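Local coordinates for protein ribosome-associated factor Y (Coxiella burnetii, PDB 3TQM) that probably binds the ribosome as a hibernation factor of the short HPF/YfiA family, associating with 100S ribosome dimers and holding translation in check, at residues Glu21-Arg26 and Lys72-Leu77; Ile37-His42 and Lys48-Asn53; Lys55-Thr60 and Ser86-Lys91. All coordinates share one frame; numbering follows the deposited sequence.

Contact 1 of 3, residues Glu21-Arg26 and Lys72-Leu77; sequences EKKLHR and KTVDLL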
loop_
_atom_site.group_PDB
_atom_site.type_symbol
_atom_site.label_atom_id
_atom_site.label_comp_id
_atom_site.label_asym_id
_atom_site.label_seq_id
_atom_site.Cartn_x
_atom_site.Cartn_y
_atom_site.Cartn_z
ATOM N N GLU A 21 -8.513 -0.727 -1.574
ATOM C CA GLU A 21 -8.969 -1.919 -0.869
ATOM C C GLU A 21 -8.929 -3.157 -1.758
ATOM O O GLU A 21 -8.338 -4.171 -1.390
ATOM C CB GLU A 21 -10.387 -1.722 -0.334
ATOM C CG GLU A 21 -10.460 -1.024 1.009
ATOM C CD GLU A 21 -11.885 -0.872 1.504
ATOM O OE1 GLU A 21 -12.808 -1.386 0.834
ATOM O OE2 GLU A 21 -12.083 -0.237 2.560
ATOM N N LYS A 22 -9.557 -3.070 -2.926
ATOM C CA LYS A 22 -9.686 -4.228 -3.802
ATOM C C LYS A 22 -8.343 -4.687 -4.363
ATOM O O LYS A 22 -8.150 -5.872 -4.630
ATOM C CB LYS A 22 -10.674 -3.953 -4.939
ATOM C CG LYS A 22 -10.103 -3.151 -6.086
ATOM C CD LYS A 22 -11.009 -3.235 -7.300
ATOM C CE LYS A 22 -10.371 -2.570 -8.509
ATOM N NZ LYS A 22 -11.176 -2.765 -9.746
ATOM N N LYS A 23 -7.415 -3.751 -4.536
ATOM C CA LYS A 23 -6.085 -4.099 -5.027
ATOM C C LYS A 23 -5.254 -4.806 -3.958
ATOM O O LYS A 23 -4.463 -5.695 -4.265
ATOM C CB LYS A 23 -5.349 -2.867 -5.547
ATOM C CG LYS A 23 -5.617 -2.570 -7.006
ATOM C CD LYS A 23 -4.748 -1.426 -7.498
ATOM C CE LYS A 23 -4.999 -1.139 -8.967
ATOM N NZ LYS A 23 -4.598 0.254 -9.319
ATOM N N LEU A 24 -5.432 -4.403 -2.706
ATOM C CA LEU A 24 -4.732 -5.040 -1.601
ATOM C C LEU A 24 -5.246 -6.454 -1.398
ATOM O O LEU A 24 -4.494 -7.353 -1.027
ATOM C CB LEU A 24 -4.901 -4.229 -0.317
ATOM C CG LEU A 24 -4.021 -2.991 -0.177
ATOM C CD1 LEU A 24 -4.444 -2.189 1.035
ATOM C CD2 LEU A 24 -2.562 -3.397 -0.073
ATOM N N HIS A 25 -6.537 -6.644 -1.643
ATOM C CA HIS A 25 -7.152 -7.959 -1.504
ATOM C C HIS A 25 -6.748 -8.890 -2.644
ATOM O O HIS A 25 -7.095 -10.072 -2.645
ATOM C CB HIS A 25 -8.675 -7.833 -1.430
ATOM C CG HIS A 25 -9.166 -7.190 -0.171
ATOM N ND1 HIS A 25 -8.654 -7.501 1.071
ATOM C CD2 HIS A 25 -10.118 -6.250 0.040
ATOM C CE1 HIS A 25 -9.272 -6.784 1.992
ATOM N NE2 HIS A 25 -10.165 -6.016 1.394
ATOM N N ARG A 26 -6.009 -8.349 -3.609
ATOM C CA ARG A 26 -5.537 -9.119 -4.755
ATOM C C ARG A 26 -4.046 -9.414 -4.657
ATOM O O ARG A 26 -3.510 -10.203 -5.434
ATOM C CB ARG A 26 -5.797 -8.357 -6.056
ATOM C CG ARG A 26 -7.244 -8.317 -6.504
ATOM C CD ARG A 26 -7.365 -7.506 -7.783
ATOM N NE ARG A 26 -8.732 -7.462 -8.288
ATOM C CZ ARG A 26 -9.215 -6.474 -9.035
ATOM N NH1 ARG A 26 -8.441 -5.442 -9.352
ATOM N NH2 ARG A 26 -10.472 -6.510 -9.456
ATOM N N LYS A 72 -2.631 6.198 -9.891
ATOM C CA LYS A 72 -1.474 5.583 -10.525
ATOM C C LYS A 72 -0.427 5.200 -9.479
ATOM O O LYS A 72 0.243 4.175 -9.603
ATOM C CB LYS A 72 -0.862 6.533 -11.554
ATOM C CG LYS A 72 0.146 5.871 -12.477
ATOM C CD LYS A 72 0.808 6.882 -13.398
ATOM C CE LYS A 72 1.635 6.188 -14.468
ATOM N NZ LYS A 72 2.596 5.214 -13.878
ATOM N N THR A 73 -0.300 6.027 -8.444
ATOM C CA THR A 73 0.656 5.775 -7.371
ATOM C C THR A 73 0.323 4.489 -6.622
ATOM O O THR A 73 1.206 3.682 -6.335
ATOM C CB THR A 73 0.701 6.938 -6.362
ATOM O OG1 THR A 73 1.006 8.157 -7.049
ATOM C CG2 THR A 73 1.759 6.674 -5.303
ATOM N N VAL A 74 -0.955 4.310 -6.298
ATOM C CA VAL A 74 -1.411 3.098 -5.626
ATOM C C VAL A 74 -0.976 1.875 -6.414
ATOM O O VAL A 74 -0.416 0.928 -5.861
ATOM C CB VAL A 74 -2.940 3.078 -5.470
ATOM C CG1 VAL A 74 -3.416 1.685 -5.084
ATOM C CG2 VAL A 74 -3.383 4.107 -4.437
ATOM N N ASP A 75 -1.230 1.911 -7.717
ATOM C CA ASP A 75 -0.865 0.821 -8.609
ATOM C C ASP A 75 0.625 0.515 -8.502
ATOM O O ASP A 75 1.024 -0.647 -8.438
ATOM C CB ASP A 75 -1.225 1.177 -10.051
ATOM C CG ASP A 75 -1.484 -0.045 -10.906
ATOM O OD1 ASP A 75 -2.668 -0.385 -11.112
ATOM O OD2 ASP A 75 -0.508 -0.671 -11.367
ATOM N N LEU A 76 1.443 1.562 -8.478
ATOM C CA LEU A 76 2.891 1.406 -8.365
ATOM C C LEU A 76 3.293 0.773 -7.036
ATOM O O LEU A 76 4.161 -0.100 -6.991
ATOM C CB LEU A 76 3.592 2.757 -8.539
ATOM C CG LEU A 76 3.970 3.188 -9.961
ATOM C CD1 LEU A 76 2.809 3.011 -10.924
ATOM C CD2 LEU A 76 4.468 4.627 -9.967
ATOM N N LEU A 77 2.659 1.218 -5.957
ATOM C CA LEU A 77 2.975 0.721 -4.622
ATOM C C LEU A 77 2.672 -0.769 -4.496
ATOM O O LEU A 77 3.353 -1.487 -3.762
ATOM C CB LEU A 77 2.208 1.505 -3.557
ATOM C CG LEU A 77 2.502 1.125 -2.104
ATOM C CD1 LEU A 77 3.985 1.270 -1.799
ATOM C CD2 LEU A 77 1.674 1.965 -1.148
#
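Lys-23 NZ and Asp-75 OD1 form a salt bridge of 2.7 Å, the sole hydrogen bond between residues 21-26, which take in the last part of helix 14-24 and the chain just after it, and residues 72-77, near the start of helix 70-89. These are the two helices that lie on one face of the four-stranded sheet in the beta-alpha-beta-beta-beta-alpha fold of the HPF/YfiA family, and the salt bridge spans them where Lys-23 and Asp-75 come closest, their CA atoms 8.0 Å apart. The lysine does the reaching: beyond CG its chain runs out fully extended, and it meets the aspartate side chain at about a right angle. Asp-75 turns its carboxylate to meet it, with CG roughly opposite the backbone N (chi1 -154°). The ammonium group takes OD1 from the anti side and 23° out of the carboxylate plane, so the bridge is one-pronged rather than a bidentate grip. OD2 has a weak hydrogen bond from His-79, one turn further along the same helix, so the two carboxylate oxygens are used by different partners. Positive charge on the lysine would be expected to stabilise the ionised aspartate. Beneath the polar tip, the aliphatic part of Lys-23 runs past Val-74, which faces inward and also packs on Leu-16, Leu-19 and Thr-20 of helix 14-24 and on Phe-41 of the sheet. A partly exposed ion pair thus lies beside a buried valine. The apolar touch between the segments is a loose one, Lys-23 CD to Val-74 CG1 at 4.2 Å.

Contact 2 of 3, residues Ile37-His42 and Lys48-Asn53; sequences IHIIFH and KIVDAN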
loop_
_atom_site.group_PDB
_atom_site.type_symbol
_atom_site.label_atom_id
_atom_site.label_comp_id
_atom_site.label_asym_id
_atom_site.label_seq_id
_atom_site.Cartn_x
_atom_site.Cartn_y
_atom_site.Cartn_z
ATOM N N ILE A 37 -2.172 -3.801 7.659
ATOM C CA ILE A 37 -1.670 -2.908 6.630
ATOM C C ILE A 37 -2.094 -1.489 6.959
ATOM O O ILE A 37 -3.287 -1.200 7.051
ATOM C CB ILE A 37 -2.229 -3.256 5.249
ATOM C CG1 ILE A 37 -1.859 -4.688 4.867
ATOM C CG2 ILE A 37 -1.714 -2.270 4.210
ATOM C CD1 ILE A 37 -2.106 -4.998 3.409
ATOM N N HIS A 38 -1.121 -0.603 7.146
ATOM C CA HIS A 38 -1.428 0.802 7.360
ATOM C C HIS A 38 -0.931 1.626 6.178
ATOM O O HIS A 38 0.267 1.674 5.901
ATOM C CB HIS A 38 -0.831 1.310 8.673
ATOM C CG HIS A 38 -1.375 2.637 9.105
ATOM N ND1 HIS A 38 -1.194 3.138 10.376
ATOM C CD2 HIS A 38 -2.097 3.567 8.434
ATOM C CE1 HIS A 38 -1.779 4.318 10.470
ATOM N NE2 HIS A 38 -2.335 4.603 9.306
ATOM N N ILE A 39 -1.869 2.258 5.479
ATOM C CA ILE A 39 -1.565 3.051 4.296
ATOM C C ILE A 39 -1.679 4.541 4.593
ATOM O O ILE A 39 -2.602 4.982 5.277
ATOM C CB ILE A 39 -2.509 2.702 3.133
ATOM C CG1 ILE A 39 -2.356 1.234 2.755
ATOM C CG2 ILE A 39 -2.226 3.578 1.923
ATOM C CD1 ILE A 39 -3.241 0.827 1.617
ATOM N N ILE A 40 -0.733 5.311 4.070
ATOM C CA ILE A 40 -0.728 6.751 4.271
ATOM C C ILE A 40 -0.617 7.503 2.950
ATOM O O ILE A 40 0.391 7.408 2.247
ATOM C CB ILE A 40 0.405 7.180 5.216
ATOM C CG1 ILE A 40 0.241 6.498 6.577
ATOM C CG2 ILE A 40 0.425 8.691 5.374
ATOM C CD1 ILE A 40 1.211 6.981 7.620
ATOM N N PHE A 41 -1.673 8.240 2.616
ATOM C CA PHE A 41 -1.687 9.071 1.418
ATOM C C PHE A 41 -1.185 10.473 1.757
ATOM O O PHE A 41 -1.454 10.996 2.837
ATOM C CB PHE A 41 -3.098 9.168 0.848
ATOM C CG PHE A 41 -3.682 7.845 0.431
ATOM C CD1 PHE A 41 -4.302 7.023 1.357
ATOM C CD2 PHE A 41 -3.617 7.429 -0.887
ATOM C CE1 PHE A 41 -4.839 5.808 0.975
ATOM C CE2 PHE A 41 -4.152 6.218 -1.275
ATOM C CZ PHE A 41 -4.764 5.405 -0.343
ATOM N N HIS A 42 -0.422 11.065 0.849
ATOM C CA HIS A 42 -0.012 12.446 1.026
ATOM C C HIS A 42 0.531 13.031 -0.263
ATOM O O HIS A 42 1.006 12.314 -1.140
ATOM C CB HIS A 42 0.994 12.595 2.175
ATOM C CG HIS A 42 2.128 11.621 2.127
ATOM N ND1 HIS A 42 1.963 10.271 2.357
ATOM C CD2 HIS A 42 3.450 11.805 1.901
ATOM C CE1 HIS A 42 3.133 9.665 2.262
ATOM N NE2 HIS A 42 4.052 10.573 1.987
ATOM N N LYS A 48 2.203 12.817 -5.812
ATOM C CA LYS A 48 1.163 12.066 -5.122
ATOM C C LYS A 48 1.769 10.823 -4.485
ATOM O O LYS A 48 1.747 9.741 -5.075
ATOM C CB LYS A 48 0.059 11.651 -6.099
ATOM C CG LYS A 48 -0.593 12.808 -6.835
ATOM C CD LYS A 48 -1.111 13.854 -5.863
ATOM C CE LYS A 48 -1.936 14.913 -6.581
ATOM N NZ LYS A 48 -1.169 15.562 -7.679
ATOM N N ILE A 49 2.311 10.979 -3.281
ATOM C CA ILE A 49 2.981 9.877 -2.594
ATOM C C ILE A 49 2.017 8.971 -1.831
ATOM O O ILE A 49 1.131 9.446 -1.117
ATOM C CB ILE A 49 4.042 10.391 -1.606
ATOM C CG1 ILE A 49 5.084 11.245 -2.328
ATOM C CG2 ILE A 49 4.704 9.235 -0.885
ATOM C CD1 ILE A 49 4.777 12.720 -2.315
ATOM N N VAL A 50 2.199 7.663 -1.985
ATOM C CA VAL A 50 1.466 6.694 -1.176
ATOM C C VAL A 50 2.461 5.775 -0.465
ATOM O O VAL A 50 3.347 5.199 -1.092
ATOM C CB VAL A 50 0.478 5.860 -2.019
ATOM C CG1 VAL A 50 -0.253 4.854 -1.146
ATOM C CG2 VAL A 50 -0.521 6.774 -2.716
ATOM N N ASP A 51 2.312 5.656 0.850
ATOM C CA ASP A 51 3.232 4.877 1.670
ATOM C C ASP A 51 2.480 3.754 2.384
ATOM O O ASP A 51 1.312 3.911 2.745
ATOM C CB ASP A 51 3.927 5.794 2.681
ATOM C CG ASP A 51 5.080 5.115 3.399
ATOM O OD1 ASP A 51 5.450 3.984 3.015
ATOM O OD2 ASP A 51 5.628 5.723 4.345
ATOM N N ALA A 52 3.147 2.620 2.579
ATOM C CA ALA A 52 2.504 1.450 3.168
ATOM C C ALA A 52 3.382 0.721 4.182
ATOM O O ALA A 52 4.577 0.518 3.958
ATOM C CB ALA A 52 2.055 0.493 2.073
ATOM N N ASN A 53 2.775 0.332 5.298
ATOM C CA ASN A 53 3.449 -0.468 6.317
ATOM C C ASN A 53 2.707 -1.788 6.515
ATOM O O ASN A 53 1.576 -1.809 7.000
ATOM C CB ASN A 53 3.538 0.311 7.635
ATOM C CG ASN A 53 4.088 -0.524 8.779
ATOM O OD1 ASN A 53 3.330 -1.121 9.542
ATOM N ND2 ASN A 53 5.410 -0.560 8.910
#
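Val-50 meets both Ile-39 and Phe-41 across the antiparallel hairpin of strands 36-44 and 47-56. Its CG1, opposite the backbone N (chi1 179°), is 3.9 Å from Ile-39 CG2 and also lies over one face of the Phe-41 ring, while its CG2 is 3.7 Å from Phe-41 CD2. Phe-41 and Val-50 lie side by side and point the same way. Hydrogen-bonded pairs His-38/Asn-53 and Ile-40/Asp-51 zip the backbones together, Ile-40 N to Asp-51 O being 2.8 Å. On the other face of the sheet, His-42 is modelled in two conformers. In one of them CG sits between the backbone N and the carbonyl carbon (chi1 49°), which folds the imidazole back over the neighbouring strand; Ile-49 CB then lies over one ring face, 3.9 Å from the centroid, a CH-pi contact displaced toward the rim, and Asp-51 CB meets the ring edge in plane. The polar ends of His-38 and Asn-53 bond to Thr-6 and Asn-62 of the flanking strands. These two strands form the middle of the sheet, between 2-8 and 59-65; Ile-39 and Phe-41 pack against helix 14-24, and Val-50 and Ala-52 against helix 70-89.

Contact 3 of 3, residues Lys55-Thr60 and Ser86-Lys91; sequences KLPGST and SKYKAK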
loop_
_atom_site.group_PDB
_atom_site.type_symbol
_atom_site.label_atom_id
_atom_site.label_comp_id
_atom_site.label_asym_id
_atom_site.label_seq_id
_atom_site.Cartn_x
_atom_site.Cartn_y
_atom_site.Cartn_z
ATOM N N LYS A 55 2.497 -5.743 8.020
ATOM C CA LYS A 55 2.974 -6.594 9.099
ATOM C C LYS A 55 2.727 -8.076 8.822
ATOM O O LYS A 55 1.588 -8.515 8.669
ATOM C CB LYS A 55 2.334 -6.178 10.424
ATOM C CG LYS A 55 2.778 -7.002 11.623
ATOM C CD LYS A 55 4.294 -7.053 11.742
ATOM C CE LYS A 55 4.718 -7.848 12.967
ATOM N NZ LYS A 55 6.154 -8.231 12.912
ATOM N N LEU A 56 3.817 -8.832 8.746
ATOM C CA LEU A 56 3.765 -10.275 8.584
ATOM C C LEU A 56 4.320 -10.901 9.854
ATOM O O LEU A 56 4.916 -10.206 10.678
ATOM C CB LEU A 56 4.611 -10.708 7.386
ATOM C CG LEU A 56 4.249 -10.124 6.022
ATOM C CD1 LEU A 56 5.508 -9.873 5.209
ATOM C CD2 LEU A 56 3.278 -11.025 5.262
ATOM N N PRO A 57 4.121 -12.215 10.028
ATOM C CA PRO A 57 4.693 -12.878 11.205
ATOM C C PRO A 57 6.221 -12.861 11.162
ATOM O O PRO A 57 6.823 -13.510 10.304
ATOM C CB PRO A 57 4.170 -14.315 11.088
ATOM C CG PRO A 57 2.943 -14.207 10.231
ATOM C CD PRO A 57 3.268 -13.125 9.244
ATOM N N GLY A 58 6.837 -12.114 12.073
ATOM C CA GLY A 58 8.284 -12.095 12.192
ATOM C C GLY A 58 8.988 -10.945 11.497
ATOM O O GLY A 58 10.170 -10.712 11.733
ATOM N N SER A 59 8.274 -10.224 10.639
ATOM C CA SER A 59 8.890 -9.133 9.889
ATOM C C SER A 59 7.909 -8.037 9.492
ATOM O O SER A 59 6.706 -8.157 9.709
ATOM C CB SER A 59 9.609 -9.672 8.645
ATOM O OG SER A 59 8.725 -10.432 7.833
ATOM N N THR A 60 8.442 -6.968 8.910
ATOM C CA THR A 60 7.631 -5.828 8.512
ATOM C C THR A 60 8.112 -5.275 7.175
ATOM O O THR A 60 9.313 -5.103 6.960
ATOM C CB THR A 60 7.680 -4.711 9.567
ATOM O OG1 THR A 60 7.241 -5.224 10.828
ATOM C CG2 THR A 60 6.789 -3.549 9.163
ATOM N N SER A 86 7.484 -11.247 -2.309
ATOM C CA SER A 86 8.167 -12.359 -2.961
ATOM C C SER A 86 9.529 -12.634 -2.331
ATOM O O SER A 86 9.964 -13.781 -2.269
ATOM C CB SER A 86 8.303 -12.123 -4.466
ATOM O OG SER A 86 7.061 -12.316 -5.123
ATOM N N LYS A 87 10.201 -11.583 -1.872
ATOM C CA LYS A 87 11.458 -11.749 -1.146
ATOM C C LYS A 87 11.188 -12.399 0.210
ATOM O O LYS A 87 11.904 -13.310 0.629
ATOM C CB LYS A 87 12.165 -10.406 -0.955
ATOM C CG LYS A 87 12.740 -9.818 -2.233
ATOM C CD LYS A 87 13.481 -8.517 -1.960
ATOM C CE LYS A 87 14.130 -7.979 -3.228
ATOM N NZ LYS A 87 14.812 -6.671 -2.998
ATOM N N TYR A 88 10.152 -11.919 0.888
ATOM C CA TYR A 88 9.717 -12.500 2.145
ATOM C C TYR A 88 9.507 -14.001 1.990
ATOM O O TYR A 88 10.030 -14.800 2.768
ATOM C CB TYR A 88 8.420 -11.829 2.607
ATOM C CG TYR A 88 7.661 -12.600 3.660
ATOM C CD1 TYR A 88 7.980 -12.471 5.005
ATOM C CD2 TYR A 88 6.621 -13.449 3.309
ATOM C CE1 TYR A 88 7.287 -13.171 5.970
ATOM C CE2 TYR A 88 5.923 -14.155 4.268
ATOM C CZ TYR A 88 6.260 -14.011 5.597
ATOM O OH TYR A 88 5.570 -14.711 6.558
ATOM N N LYS A 89 8.742 -14.379 0.972
ATOM C CA LYS A 89 8.466 -15.784 0.698
ATOM C C LYS A 89 9.749 -16.551 0.380
ATOM O O LYS A 89 9.917 -17.695 0.794
ATOM C CB LYS A 89 7.471 -15.912 -0.456
ATOM C CG LYS A 89 7.139 -17.343 -0.841
ATOM C CD LYS A 89 6.209 -17.374 -2.040
ATOM C CE LYS A 89 5.825 -18.797 -2.411
ATOM N NZ LYS A 89 4.923 -18.816 -3.597
ATOM N N ALA A 90 10.658 -15.909 -0.348
ATOM C CA ALA A 90 11.908 -16.546 -0.751
ATOM C C ALA A 90 12.873 -16.754 0.415
ATOM O O ALA A 90 13.930 -17.357 0.247
ATOM C CB ALA A 90 12.573 -15.762 -1.865
ATOM N N LYS A 91 12.516 -16.249 1.592
ATOM C CA LYS A 91 13.378 -16.390 2.764
ATOM C C LYS A 91 12.874 -17.467 3.728
ATOM O O LYS A 91 11.767 -17.988 3.569
ATOM C CB LYS A 91 13.516 -15.053 3.493
ATOM C CG LYS A 91 14.270 -13.998 2.698
ATOM C CD LYS A 91 14.045 -12.609 3.279
ATOM C CE LYS A 91 14.759 -11.552 2.458
ATOM N NZ LYS A 91 14.351 -10.169 2.840
#
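The type II beta turn from Leu-56 to Ser-59, which joins strands 47-56 and 59-65, is met by the last turns of helix 70-89 through a single aromatic residue, Tyr-88. Leu-56 CD1 sits over one face of the phenol ring, 3.8 Å from its centroid and 18° off the normal, as a CH-pi contact; Leu-56 CD1 comes within 3.6 Å of Tyr-88 CD1. Tyr-88 CG stands opposite the backbone N (chi1 163°), and the ring reaches from the helix to the turn. Ser-59 OG comes to the ring edge, near its plane, 3.6 Å from Tyr-88 CD1. At the far end of the ring, Pro-57 CD lies 3.9 Å from Tyr-88 OH, the proline crossing the tyrosine at about a right angle. Within the turn, Ser-59 O accepts from Leu-56 N and from Lys-55 NZ, which reach it from opposite faces of the carbonyl plane. The phenol OH has its own hydrogen-bond partner in Glu-33, outside both segments. No hydrogen bond joins turn and helix here, so the contact rests on apolar and edge packing, while the bond to Glu-33 would limit how far the ring can shift along Leu-56.

In the fold
Contact 2 is nested in the chain between the two segments of contact 1, and the two touch, their centres about 11 Å apart. Thr-73 OG1 lies 2.6 Å from Lys-48 O, a probable hydrogen bond from helix to sheet, while Leu-24 CD1 packs on Ile-39 CD1 at 3.3 Å. Contact 3 uses the far end of helix 70-89, whose start serves contact 1; these two centres are about 19 Å apart, with nearest atoms about 10 Å apart. Contacts 2 and 3 share strand 47-56, meet through Asn-53 and Thr-60, and have centres about 19 Å apart. Helix 70-89 is thereby tied to helix 14-24 near one end and to the 56-59 turn at the other.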